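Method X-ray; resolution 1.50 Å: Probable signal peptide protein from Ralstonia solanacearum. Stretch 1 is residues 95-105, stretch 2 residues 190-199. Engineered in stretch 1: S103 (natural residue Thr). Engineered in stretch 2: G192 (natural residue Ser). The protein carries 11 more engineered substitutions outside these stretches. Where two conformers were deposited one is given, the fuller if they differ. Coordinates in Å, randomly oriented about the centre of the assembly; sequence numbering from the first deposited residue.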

# COMPACT_ATOMS: atom_id res chain seq x y z
N GLN A 95 13.83 -0.10 -9.61
CA GLN A 95 12.82 0.89 -9.98
C GLN A 95 11.64 0.25 -10.72
O GLN A 95 10.48 0.54 -10.41
CB GLN A 95 13.44 2.01 -10.82
CG GLN A 95 12.51 3.20 -11.02
CD GLN A 95 12.10 3.85 -9.71
OE1 GLN A 95 10.93 3.84 -9.32
NE2 GLN A 95 13.08 4.40 -9.00
N GLN A 96 11.94 -0.63 -11.67
CA GLN A 96 10.89 -1.31 -12.44
C GLN A 96 9.99 -2.15 -11.54
O GLN A 96 8.77 -2.16 -11.73
CB GLN A 96 11.49 -2.19 -13.53
CG GLN A 96 12.21 -1.40 -14.62
CD GLN A 96 12.95 -2.27 -15.61
OE1 GLN A 96 13.12 -3.47 -15.40
NE2 GLN A 96 13.40 -1.66 -16.70
N ILE A 97 10.60 -2.85 -10.59
CA ILE A 97 9.85 -3.67 -9.64
C ILE A 97 8.97 -2.83 -8.71
O ILE A 97 7.81 -3.16 -8.50
CB ILE A 97 10.77 -4.66 -8.88
CG1 ILE A 97 11.29 -5.72 -9.86
CG2 ILE A 97 10.04 -5.33 -7.72
CD1 ILE A 97 12.50 -6.50 -9.37
N GLN A 98 9.53 -1.75 -8.16
CA GLN A 98 8.72 -0.84 -7.35
C GLN A 98 7.52 -0.31 -8.14
O GLN A 98 6.39 -0.31 -7.64
CB GLN A 98 9.55 0.32 -6.79
CG GLN A 98 8.76 1.15 -5.78
CD GLN A 98 9.48 2.40 -5.30
OE1 GLN A 98 8.83 3.36 -4.89
NE2 GLN A 98 10.81 2.39 -5.34
N ASP A 99 7.77 0.14 -9.37
CA ASP A 99 6.71 0.69 -10.21
C ASP A 99 5.65 -0.36 -10.56
O ASP A 99 4.45 -0.08 -10.51
CB ASP A 99 7.29 1.32 -11.48
CG ASP A 99 8.13 2.56 -11.20
OD1 ASP A 99 8.12 3.06 -10.05
OD2 ASP A 99 8.81 3.04 -12.13
N GLY A 100 6.10 -1.56 -10.91
CA GLY A 100 5.18 -2.65 -11.27
C GLY A 100 4.37 -3.15 -10.09
O GLY A 100 3.19 -3.46 -10.23
N PHE A 101 5.02 -3.24 -8.93
CA PHE A 101 4.37 -3.64 -7.68
C PHE A 101 3.33 -2.58 -7.26
O PHE A 101 2.19 -2.92 -6.92
CB PHE A 101 5.46 -3.86 -6.62
CG PHE A 101 4.98 -4.39 -5.29
CD1 PHE A 101 3.82 -5.15 -5.15
CD2 PHE A 101 5.77 -4.18 -4.16
CE1 PHE A 101 3.42 -5.63 -3.90
CE2 PHE A 101 5.39 -4.65 -2.91
CZ PHE A 101 4.22 -5.38 -2.78
N LYS A 102 3.70 -1.31 -7.33
CA LYS A 102 2.77 -0.21 -7.05
C LYS A 102 1.55 -0.27 -7.97
O LYS A 102 0.41 -0.19 -7.51
CB LYS A 102 3.48 1.13 -7.16
CG LYS A 102 2.58 2.33 -6.96
CD LYS A 102 3.38 3.61 -7.09
CE LYS A 102 2.47 4.81 -7.28
NZ LYS A 102 3.25 5.96 -7.83
N SER A 103 1.79 -0.41 -9.27
CA SER A 103 0.69 -0.54 -10.22
C SER A 103 -0.20 -1.74 -9.91
O SER A 103 -1.43 -1.63 -9.98
CB SER A 103 1.25 -0.63 -11.65
OG SER A 103 0.23 -0.98 -12.57
N LEU A 104 0.42 -2.86 -9.57
CA LEU A 104 -0.30 -4.09 -9.22
C LEU A 104 -1.26 -3.88 -8.05
O LEU A 104 -2.42 -4.28 -8.10
CB LEU A 104 0.72 -5.21 -8.90
CG LEU A 104 0.28 -6.56 -8.31
CD1 LEU A 104 -0.57 -7.34 -9.28
CD2 LEU A 104 1.50 -7.37 -7.91
N LEU A 105 -0.77 -3.21 -7.00
CA LEU A 105 -1.59 -2.91 -5.83
C LEU A 105 -2.71 -1.91 -6.12
O LEU A 105 -3.84 -2.11 -5.69
CB LEU A 105 -0.73 -2.43 -4.66
CG LEU A 105 0.25 -3.45 -4.08
CD1 LEU A 105 0.99 -2.81 -2.92
CD2 LEU A 105 -0.47 -4.72 -3.62
N GLY A 190 15.40 -16.14 -10.96
CA GLY A 190 16.01 -14.86 -10.59
C GLY A 190 15.11 -13.65 -10.66
O GLY A 190 13.90 -13.76 -10.88
N VAL A 191 15.73 -12.48 -10.49
CA VAL A 191 15.04 -11.19 -10.44
C VAL A 191 14.37 -10.83 -11.76
O VAL A 191 13.29 -10.23 -11.78
CB VAL A 191 16.02 -10.06 -10.02
CG1 VAL A 191 15.38 -8.68 -10.20
CG2 VAL A 191 16.46 -10.26 -8.57
N GLY A 192 15.00 -11.20 -12.87
CA GLY A 192 14.39 -11.03 -14.18
C GLY A 192 13.05 -11.73 -14.27
O GLY A 192 12.11 -11.21 -14.89
N GLY A 193 12.95 -12.90 -13.65
CA GLY A 193 11.70 -13.65 -13.58
C GLY A 193 10.60 -12.88 -12.86
O GLY A 193 9.44 -12.93 -13.27
N LEU A 194 10.98 -12.17 -11.81
CA LEU A 194 10.01 -11.36 -11.07
C LEU A 194 9.49 -10.19 -11.90
O LEU A 194 8.29 -9.89 -11.88
CB LEU A 194 10.61 -10.87 -9.75
CG LEU A 194 9.66 -10.01 -8.91
CD1 LEU A 194 8.37 -10.77 -8.55
CD2 LEU A 194 10.32 -9.51 -7.66
N VAL A 195 10.38 -9.53 -12.64
CA VAL A 195 9.97 -8.45 -13.54
C VAL A 195 8.95 -8.98 -14.56
O VAL A 195 7.91 -8.36 -14.79
CB VAL A 195 11.19 -7.81 -14.26
CG1 VAL A 195 10.75 -6.77 -15.31
CG2 VAL A 195 12.14 -7.17 -13.25
N GLN A 196 9.25 -10.13 -15.15
CA GLN A 196 8.35 -10.79 -16.09
C GLN A 196 6.99 -11.08 -15.45
O GLN A 196 5.94 -10.82 -16.05
CB GLN A 196 9.00 -12.09 -16.59
CG GLN A 196 8.20 -12.86 -17.64
CD GLN A 196 8.84 -14.19 -17.97
OE1 GLN A 196 9.01 -15.05 -17.10
NE2 GLN A 196 9.19 -14.38 -19.24
N PHE A 197 7.01 -11.63 -14.24
CA PHE A 197 5.79 -11.95 -13.49
C PHE A 197 4.95 -10.70 -13.23
O PHE A 197 3.73 -10.72 -13.41
CB PHE A 197 6.17 -12.64 -12.18
CG PHE A 197 5.02 -12.83 -11.22
CD1 PHE A 197 4.10 -13.86 -11.40
CD2 PHE A 197 4.88 -11.99 -10.11
CE1 PHE A 197 3.06 -14.05 -10.50
CE2 PHE A 197 3.83 -12.17 -9.21
CZ PHE A 197 2.92 -13.20 -9.40
N LEU A 198 5.59 -9.62 -12.79
CA LEU A 198 4.85 -8.38 -12.53
C LEU A 198 4.21 -7.83 -13.80
O LEU A 198 3.08 -7.36 -13.77
CB LEU A 198 5.72 -7.35 -11.83
CG LEU A 198 6.09 -7.69 -10.37
CD1 LEU A 198 7.09 -6.67 -9.83
CD2 LEU A 198 4.86 -7.75 -9.47
N ASP A 199 4.92 -7.93 -14.92
CA ASP A 199 4.36 -7.55 -16.22
C ASP A 199 3.11 -8.38 -16.54
O ASP A 199 2.08 -7.83 -16.95
CB ASP A 199 5.41 -7.70 -17.33
CG ASP A 199 6.49 -6.64 -17.26
OD1 ASP A 199 6.40 -5.71 -16.43
OD2 ASP A 199 7.46 -6.74 -18.05

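The centre of this contact is I97, whose side chain fits as a knob into a hole formed by V191, L194, V195 and L198. Its CA-to-CB bond points sideways to the other helix, but with chi1 in the m well and chi2 in t the chain reaches inward. At its tip, I97 CD1 lies 3.7 Å from V191 CG1 and 4.1 Å from L194 CD2; nearer the backbone, I97 CG1 approaches V195 CG2 at 3.8 Å and I97 CG2 approaches L198 CD1 at 3.9 Å. A branched, wholly apolar side chain suits such a pocket, since it offers methyl and methylene surface in several directions and leaves no polar group unpaired.

L198 answers from the second helix. It points toward the first and, in its mt rotamer, lays CD1 over the backbone, 4.1 Å from F101 N and 3.8 Å from I97 O. That nitrogen and oxygen are already joined by a helical hydrogen bond (F101 N to I97 O, 2.8 Å), so the methyl covers a satisfied pair. The other methyl, L198 CD2, meets L104 CD2 at 3.7 Å and carries the apolar seam on to L104, two turns beyond I97.

G100 faces L198 without a side chain. Here the backbones come close, G100 CA lying 5.9 Å from L198 CA, and a CB on G100 would stand only 3.5 Å from L198 CB. Glycine therefore suits this close approach. The helices run in broadly the same direction, their axes crossing at 29° and approaching to 9.6 Å.

Toward the exposed edge, the aliphatic V195 also meets Q96: Q96 OE1 lies 4.1 Å from V195 CG1, a van der Waals contact. Glutamine suits this exposed border, where its long side chain can lie beside a valine methyl while its polar end stays out of the apolar centre. No hydrogen bond crosses between the stretches, so packing alone joins them directly.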